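Local atomic coordinates of inactive glucansucrase (Lactobacillus reuteri, PDB entry 5JBD), a protein that is an inactive glucansucrase of glycosyl hydrolase family 70, in the TIM-barrel clan, and carries a bound calcium ion. Residues A[313-318]-A[641-647]; A[857-863]-A[875-879]; A[184-188]-A[396-401]. All coordinates share one frame; numbering follows the deposited sequence.

Overall arrangement
All three contacts fall within one family 70 range of a single chain, yet none touches another. Interaction 1 involves helix 310-315 just before barrel strand 319-320 and the short helix 645-648 just before strand 652-654. Interaction 3 packs a turn preceding strand 193-197 on helix 392-406, which follows barrel strand 385-388; its centre is about 33 Å from that of interaction 1, and their segments alternate along the sequence. Interaction 2, near the C-terminal end, comes after both; its centre is about 63 Å from that of interaction 1 and 45 Å from that of interaction 3. Contacts 1 and 3 thus join sequence-distant pieces around the barrel, whereas 2 is local and peripheral.

Interaction 1: residues A[313-318]-A[641-647]; sequences ANDHLS and FESNAAL
A313 meets the F641 ring through its backbone more than its methyl: the carbonyl O lies 3.3 Å from F641 CE1, approaching obliquely, while that same oxygen accepts the backbone N-H of H316. N314 comes next, with CG anti to its carbonyl carbon (chi1 -65°). This puts N314 OD1 at the ring edge, 3.6 Å from F641 CD1, with amide and ring planes only 9° apart. L647 CD1 touches the same OD1. The amide also reaches across through two waters. N314 ND2 donates to water 1 at 3.1 Å. That water lies 3.0 Å from N644 OD1 and can donate to it, though other acceptors are in reach; N644 OD1 itself receives a fairly straight bond from L647 N (167°) and a weak one from A646 N. N314 OD1 lies 2.8 Å from water 2, which accepts from E642 N. H316 contributes its carbonyl O, near the ring plane at CZ. L317 then sends CD1 to F641 CE1 at 3.6 Å and to L647 CD1 at 3.8 Å, crossing the ring at about a right angle. Finally S318 N approaches CZ, and S318 OG bonds F280 N of the neighbouring barrel strand. With no direct hydrogen bond between the segments, a buried aromatic ring sits among backbone and amide polar atoms, with L317 and A313 as apolar neighbours, and water probably couples N314 to the N-cap of the short, weakly bonded helix.

Interaction 2: residues A[857-863]-A[875-879]; sequences LANGDYA and TLLPT. With SO4 (sulfate ion), chain F.
The D861 carboxylate is the flat group at the contact: L876 crosses D861 at about a right angle, its CD2 lying 3.8 Å from D861 CB and also approaching OD2. The aromatic ring of Y862 takes another course, its CB bond pointing away from 875-879 and its OH bonding I785 N, and L876 CD2 meets the Y862 carbonyl O instead. The amide of N859 is bound within its own turn: N859 OD1 accepts D861 N at 2.9 Å, the donor tilted 34° from the carbonyl plane. P878, a puckered ring, is touched at CD, 4.3 Å from A863 CB, with L857 CD2 near the same carbon.

L857 carries much of the apolar contact. With CG anti to the carbonyl carbon (chi1 -74°), L857 CD1 comes within 3.5 Å of P878 CA and also touches L877 O. Farther along, A863 CA makes a CH...O contact to L876 O at 3.3 Å. No conventional hydrogen bond joins the segments directly; a sulfate ion, probably from the crystallisation liquor, bridges them. A858 N donates to sulfate O3 at 2.6 Å (170°), and T879 N to sulfate O2 at 3.2 Å.

L857 to G860 form a type I turn, and L857 N returns to D861 O at 2.7 Å. A863 pairs with V855 through the backbone, as L876 does with Y864. With the positive phi of G860, this fits a hairpin-like loop, its arms too irregular to count as strands, closed by a type I turn with a G1 beta bulge and overlapped by the N859 Asx turn.

Interaction 3: residues A[184-188]-A[396-401]; sequences DKSGT and KNLINR
N400 ND2 donates to K185 O at 2.9 Å (157°). The acceptor lies in the N400 amide plane, whereas the donor stands above the plane of the K185 carbonyl. The neighbouring carbonyl is satisfied too: K396 NZ bonds S186 O at 2.9 Å, in the carbonyl plane and on a lone pair, reached because the lysine chain bends at chi3. That ammonium has a second, long and weak partner in D393. Two successive carbonyls of the turn are therefore gripped by side chains one helical turn apart.

Several other polar groups are met within the turn, while G187 O accepts from R702. The bond that closes the turn runs from G187 N to D184 O at 3.1 Å. D184 OD1 takes S186 N at 2.9 Å on its anti lone pair and S186 OG at 3.0 Å from above the carboxylate plane, 61° out of it. T188 N gives a weak bond to S186 OG.

K185 runs obliquely across N397 and R401, its chain extended beyond CG after a chi1 of 68°. Its methylenes pass N397 CB, and K185 CD sits 3.8 Å above one face of the R401 guanidinium, offset toward the rim. K185 NZ and R401 NH2 are 3.1 Å apart; these are like charges and both donors, so no hydrogen bond joins them. An acetate ion, probably from the crystallisation liquor, lies about 5 Å from the R401 side chain.

In topology, helix 392-406 follows strand 385-388 of the TIM barrel and also packs on helix 420-434. The docked piece, D184 to G187, is a type I beta turn combined with an Asx turn.

Interaction 1: residues A[313-318]-A[641-647]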
# COMPACT_ATOMS: atom_id res chain seq x y z
N ALA A 313 3.79 -19.37 -18.64
CA ALA A 313 3.83 -18.91 -17.24
C ALA A 313 4.76 -17.69 -17.08
O ALA A 313 4.36 -16.67 -16.54
CB ALA A 313 4.26 -20.03 -16.31
N ASN A 314 5.96 -17.81 -17.62
CA ASN A 314 6.98 -16.75 -17.50
C ASN A 314 6.64 -15.46 -18.30
O ASN A 314 6.94 -14.36 -17.85
CB ASN A 314 8.37 -17.29 -17.87
CG ASN A 314 8.88 -18.36 -16.90
OD1 ASN A 314 8.19 -18.75 -15.96
ND2 ASN A 314 10.10 -18.86 -17.15
N ASP A 315 5.99 -15.61 -19.45
CA ASP A 315 5.45 -14.45 -20.20
C ASP A 315 4.38 -13.68 -19.41
O ASP A 315 4.13 -12.50 -19.69
CB ASP A 315 4.86 -14.88 -21.54
CG ASP A 315 5.92 -15.18 -22.61
OD1 ASP A 315 7.10 -14.83 -22.44
OD2 ASP A 315 5.57 -15.78 -23.64
N HIS A 316 3.76 -14.34 -18.42
CA HIS A 316 2.75 -13.70 -17.57
C HIS A 316 3.20 -13.68 -16.11
O HIS A 316 2.42 -13.95 -15.19
CB HIS A 316 1.39 -14.41 -17.79
CG HIS A 316 0.89 -14.27 -19.19
ND1 HIS A 316 0.26 -13.12 -19.64
CD2 HIS A 316 0.96 -15.10 -20.26
CE1 HIS A 316 -0.04 -13.26 -20.92
NE2 HIS A 316 0.37 -14.45 -21.32
N LEU A 317 4.47 -13.31 -15.91
CA LEU A 317 5.08 -13.30 -14.59
C LEU A 317 4.21 -12.56 -13.61
O LEU A 317 3.83 -11.42 -13.87
CB LEU A 317 6.46 -12.64 -14.64
CG LEU A 317 7.37 -12.85 -13.42
CD1 LEU A 317 7.75 -14.33 -13.26
CD2 LEU A 317 8.61 -11.97 -13.52
N SER A 318 3.88 -13.21 -12.49
CA SER A 318 3.16 -12.58 -11.40
C SER A 318 3.84 -12.88 -10.07
O SER A 318 4.42 -13.96 -9.89
CB SER A 318 1.68 -13.03 -11.41
OG SER A 318 1.03 -12.62 -12.62
N PHE A 641 5.05 -21.63 -11.79
CA PHE A 641 6.44 -21.15 -11.73
C PHE A 641 7.39 -22.24 -11.20
O PHE A 641 7.03 -23.02 -10.34
CB PHE A 641 6.55 -19.83 -10.97
CG PHE A 641 5.86 -18.71 -11.68
CD1 PHE A 641 6.34 -18.28 -12.91
CD2 PHE A 641 4.67 -18.19 -11.20
CE1 PHE A 641 5.69 -17.30 -13.61
CE2 PHE A 641 4.01 -17.21 -11.91
CZ PHE A 641 4.52 -16.77 -13.12
N GLU A 642 8.57 -22.28 -11.81
CA GLU A 642 9.64 -23.19 -11.46
C GLU A 642 10.92 -22.36 -11.38
O GLU A 642 11.19 -21.58 -12.30
CB GLU A 642 9.82 -24.22 -12.54
CG GLU A 642 8.63 -25.14 -12.79
CD GLU A 642 8.93 -26.14 -13.88
OE1 GLU A 642 9.39 -25.71 -14.96
OE2 GLU A 642 8.72 -27.35 -13.67
N SER A 643 11.68 -22.55 -10.31
CA SER A 643 12.95 -21.84 -10.09
C SER A 643 14.06 -22.56 -10.84
O SER A 643 14.63 -23.53 -10.36
CB SER A 643 13.26 -21.74 -8.59
OG SER A 643 14.33 -20.83 -8.32
N ASN A 644 14.34 -22.09 -12.05
CA ASN A 644 15.36 -22.71 -12.91
C ASN A 644 16.06 -21.61 -13.70
O ASN A 644 15.76 -20.43 -13.50
CB ASN A 644 14.70 -23.76 -13.84
CG ASN A 644 13.55 -23.20 -14.65
OD1 ASN A 644 13.60 -22.08 -15.15
ND2 ASN A 644 12.49 -24.00 -14.81
N ALA A 645 16.97 -21.99 -14.58
CA ALA A 645 17.73 -21.02 -15.37
C ALA A 645 16.86 -20.06 -16.21
O ALA A 645 17.22 -18.88 -16.41
CB ALA A 645 18.74 -21.75 -16.26
N ALA A 646 15.71 -20.54 -16.69
CA ALA A 646 14.83 -19.67 -17.48
C ALA A 646 14.17 -18.61 -16.60
O ALA A 646 14.18 -17.42 -16.96
CB ALA A 646 13.79 -20.47 -18.24
N LEU A 647 13.62 -19.00 -15.46
CA LEU A 647 13.00 -18.02 -14.57
C LEU A 647 14.05 -17.04 -14.03
O LEU A 647 13.78 -15.83 -13.92
CB LEU A 647 12.26 -18.69 -13.41
CG LEU A 647 11.39 -17.74 -12.58
CD1 LEU A 647 10.20 -17.25 -13.41
CD2 LEU A 647 10.88 -18.43 -11.33
O HOH W 1 10.76 -21.48 -15.69
O HOH W 2 8.14 -21.20 -14.66

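Interaction 2: residues A[857-863]-A[875-879]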
# COMPACT_ATOMS: atom_id res chain seq x y z
N LEU A 857 -32.13 9.56 21.65
CA LEU A 857 -33.05 10.33 22.50
C LEU A 857 -32.61 10.17 23.96
O LEU A 857 -31.74 9.35 24.26
CB LEU A 857 -34.51 9.88 22.31
CG LEU A 857 -35.32 10.22 21.05
CD1 LEU A 857 -36.03 11.54 21.24
CD2 LEU A 857 -34.54 10.23 19.73
N ALA A 858 -33.19 10.95 24.86
CA ALA A 858 -32.83 10.92 26.29
C ALA A 858 -32.97 9.51 26.91
O ALA A 858 -32.16 9.13 27.75
CB ALA A 858 -33.63 11.94 27.08
N ASN A 859 -33.97 8.75 26.46
CA ASN A 859 -34.17 7.35 26.89
C ASN A 859 -33.25 6.29 26.25
O ASN A 859 -33.42 5.11 26.50
CB ASN A 859 -35.64 6.94 26.68
CG ASN A 859 -36.01 6.75 25.22
OD1 ASN A 859 -35.17 6.82 24.32
ND2 ASN A 859 -37.29 6.51 24.97
N GLY A 860 -32.30 6.71 25.42
CA GLY A 860 -31.34 5.79 24.81
C GLY A 860 -31.70 5.27 23.43
O GLY A 860 -30.84 4.73 22.74
N ASP A 861 -32.95 5.44 23.00
CA ASP A 861 -33.38 4.99 21.67
C ASP A 861 -32.70 5.81 20.58
O ASP A 861 -32.57 7.03 20.72
CB ASP A 861 -34.89 5.15 21.49
CG ASP A 861 -35.71 4.21 22.37
OD1 ASP A 861 -35.14 3.31 23.02
OD2 ASP A 861 -36.94 4.39 22.38
N TYR A 862 -32.28 5.14 19.50
CA TYR A 862 -31.81 5.85 18.31
C TYR A 862 -32.95 6.66 17.69
O TYR A 862 -34.07 6.15 17.55
CB TYR A 862 -31.26 4.88 17.27
CG TYR A 862 -29.85 4.42 17.56
CD1 TYR A 862 -28.76 5.26 17.33
CD2 TYR A 862 -29.60 3.14 18.06
CE1 TYR A 862 -27.45 4.83 17.60
CE2 TYR A 862 -28.29 2.71 18.34
CZ TYR A 862 -27.23 3.56 18.10
OH TYR A 862 -25.94 3.14 18.37
N ALA A 863 -32.67 7.91 17.35
CA ALA A 863 -33.59 8.71 16.55
C ALA A 863 -33.68 8.06 15.18
O ALA A 863 -32.71 7.44 14.71
CB ALA A 863 -33.11 10.15 16.43
N THR A 875 -41.00 6.62 12.74
CA THR A 875 -40.33 7.89 12.95
C THR A 875 -40.28 8.25 14.44
O THR A 875 -41.28 8.12 15.14
CB THR A 875 -41.00 9.00 12.12
OG1 THR A 875 -40.76 8.73 10.73
CG2 THR A 875 -40.47 10.40 12.49
N LEU A 876 -39.10 8.63 14.92
CA LEU A 876 -38.89 9.00 16.32
C LEU A 876 -37.83 10.10 16.36
O LEU A 876 -36.66 9.82 16.08
CB LEU A 876 -38.44 7.77 17.12
CG LEU A 876 -38.14 7.97 18.62
CD1 LEU A 876 -39.41 8.35 19.37
CD2 LEU A 876 -37.50 6.72 19.22
N LEU A 877 -38.24 11.33 16.70
CA LEU A 877 -37.33 12.49 16.67
C LEU A 877 -37.23 13.18 18.03
O LEU A 877 -38.16 13.10 18.84
CB LEU A 877 -37.79 13.50 15.62
CG LEU A 877 -37.86 12.99 14.18
CD1 LEU A 877 -38.44 14.07 13.29
CD2 LEU A 877 -36.51 12.54 13.66
N PRO A 878 -36.11 13.87 18.29
CA PRO A 878 -36.00 14.65 19.53
C PRO A 878 -37.13 15.65 19.70
O PRO A 878 -37.61 16.24 18.72
CB PRO A 878 -34.66 15.38 19.38
CG PRO A 878 -33.88 14.52 18.45
CD PRO A 878 -34.88 13.96 17.48
N THR A 879 -37.57 15.82 20.94
CA THR A 879 -38.69 16.70 21.26
C THR A 879 -38.48 18.17 20.83
O THR A 879 -39.44 18.85 20.48
CB THR A 879 -39.00 16.61 22.77
OG1 THR A 879 -40.18 17.37 23.06
CG2 THR A 879 -37.83 17.12 23.65
S SO4 F . -35.53 14.04 23.85
O1 SO4 F . -35.44 15.02 24.96
O2 SO4 F . -36.93 13.91 23.37
O3 SO4 F . -35.07 12.72 24.32
O4 SO4 F . -34.68 14.50 22.72

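Interaction 3: residues A[184-188]-A[396-401]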
# COMPACT_ATOMS: atom_id res chain seq x y z
N ASP A 184 4.84 4.67 14.90
CA ASP A 184 5.35 3.59 14.06
C ASP A 184 5.81 4.17 12.73
O ASP A 184 5.06 4.87 12.06
CB ASP A 184 4.28 2.51 13.84
CG ASP A 184 4.86 1.22 13.26
OD1 ASP A 184 5.34 1.23 12.12
OD2 ASP A 184 4.80 0.19 13.95
N LYS A 185 7.04 3.83 12.34
CA LYS A 185 7.62 4.29 11.07
C LYS A 185 6.87 3.87 9.78
O LYS A 185 7.15 4.40 8.70
CB LYS A 185 9.07 3.81 10.97
CG LYS A 185 9.24 2.29 10.83
CD LYS A 185 10.73 1.95 10.77
CE LYS A 185 11.05 0.47 10.54
NZ LYS A 185 12.33 0.02 11.15
N SER A 186 5.98 2.88 9.87
CA SER A 186 5.14 2.48 8.73
C SER A 186 4.22 3.61 8.25
O SER A 186 3.82 3.64 7.08
CB SER A 186 4.29 1.26 9.09
OG SER A 186 3.26 1.60 10.01
N GLY A 187 3.90 4.53 9.16
CA GLY A 187 3.03 5.66 8.84
C GLY A 187 1.56 5.38 9.08
O GLY A 187 0.75 6.29 8.91
N THR A 188 1.21 4.15 9.48
CA THR A 188 -0.18 3.79 9.83
C THR A 188 -0.20 3.09 11.18
O THR A 188 0.84 2.62 11.66
CB THR A 188 -0.81 2.89 8.74
OG1 THR A 188 -0.14 1.63 8.69
CG2 THR A 188 -0.70 3.56 7.37
N LYS A 396 10.22 4.53 2.50
CA LYS A 396 9.22 5.20 3.37
C LYS A 396 9.50 5.00 4.86
O LYS A 396 9.43 5.96 5.63
CB LYS A 396 7.80 4.74 3.03
CG LYS A 396 6.70 5.19 4.00
CD LYS A 396 5.49 4.27 3.99
CE LYS A 396 5.81 2.92 4.62
NZ LYS A 396 4.59 2.12 4.79
N ASN A 397 9.80 3.76 5.26
CA ASN A 397 10.17 3.46 6.67
C ASN A 397 11.33 4.33 7.15
O ASN A 397 11.27 4.90 8.25
CB ASN A 397 10.57 1.98 6.85
CG ASN A 397 9.38 1.03 6.76
OD1 ASN A 397 8.21 1.45 6.78
ND2 ASN A 397 9.68 -0.26 6.65
N LEU A 398 12.36 4.45 6.32
CA LEU A 398 13.56 5.23 6.65
C LEU A 398 13.24 6.72 6.79
O LEU A 398 13.69 7.38 7.74
CB LEU A 398 14.61 5.01 5.55
CG LEU A 398 16.08 5.36 5.81
CD1 LEU A 398 16.97 4.50 4.92
CD2 LEU A 398 16.37 6.84 5.58
N ILE A 399 12.45 7.25 5.86
CA ILE A 399 12.07 8.66 5.88
C ILE A 399 11.17 8.97 7.08
O ILE A 399 11.36 9.99 7.73
CB ILE A 399 11.43 9.09 4.54
CG1 ILE A 399 12.45 9.04 3.40
CG2 ILE A 399 10.78 10.48 4.62
CD1 ILE A 399 13.52 10.11 3.41
N ASN A 400 10.20 8.11 7.38
CA ASN A 400 9.36 8.30 8.56
C ASN A 400 10.14 8.19 9.88
O ASN A 400 9.82 8.92 10.83
CB ASN A 400 8.18 7.33 8.56
CG ASN A 400 7.09 7.71 7.56
OD1 ASN A 400 7.01 8.85 7.10
ND2 ASN A 400 6.24 6.74 7.23
N ARG A 401 11.12 7.28 9.94
CA ARG A 401 12.04 7.21 11.10
C ARG A 401 12.68 8.58 11.32
O ARG A 401 12.67 9.11 12.42
CB ARG A 401 13.15 6.11 10.95
CG ARG A 401 12.92 4.89 11.84
CD ARG A 401 14.21 4.18 12.32
NE ARG A 401 13.97 2.78 12.71
CZ ARG A 401 13.26 2.34 13.76
NH1 ARG A 401 12.65 3.18 14.60
NH2 ARG A 401 13.14 1.03 13.98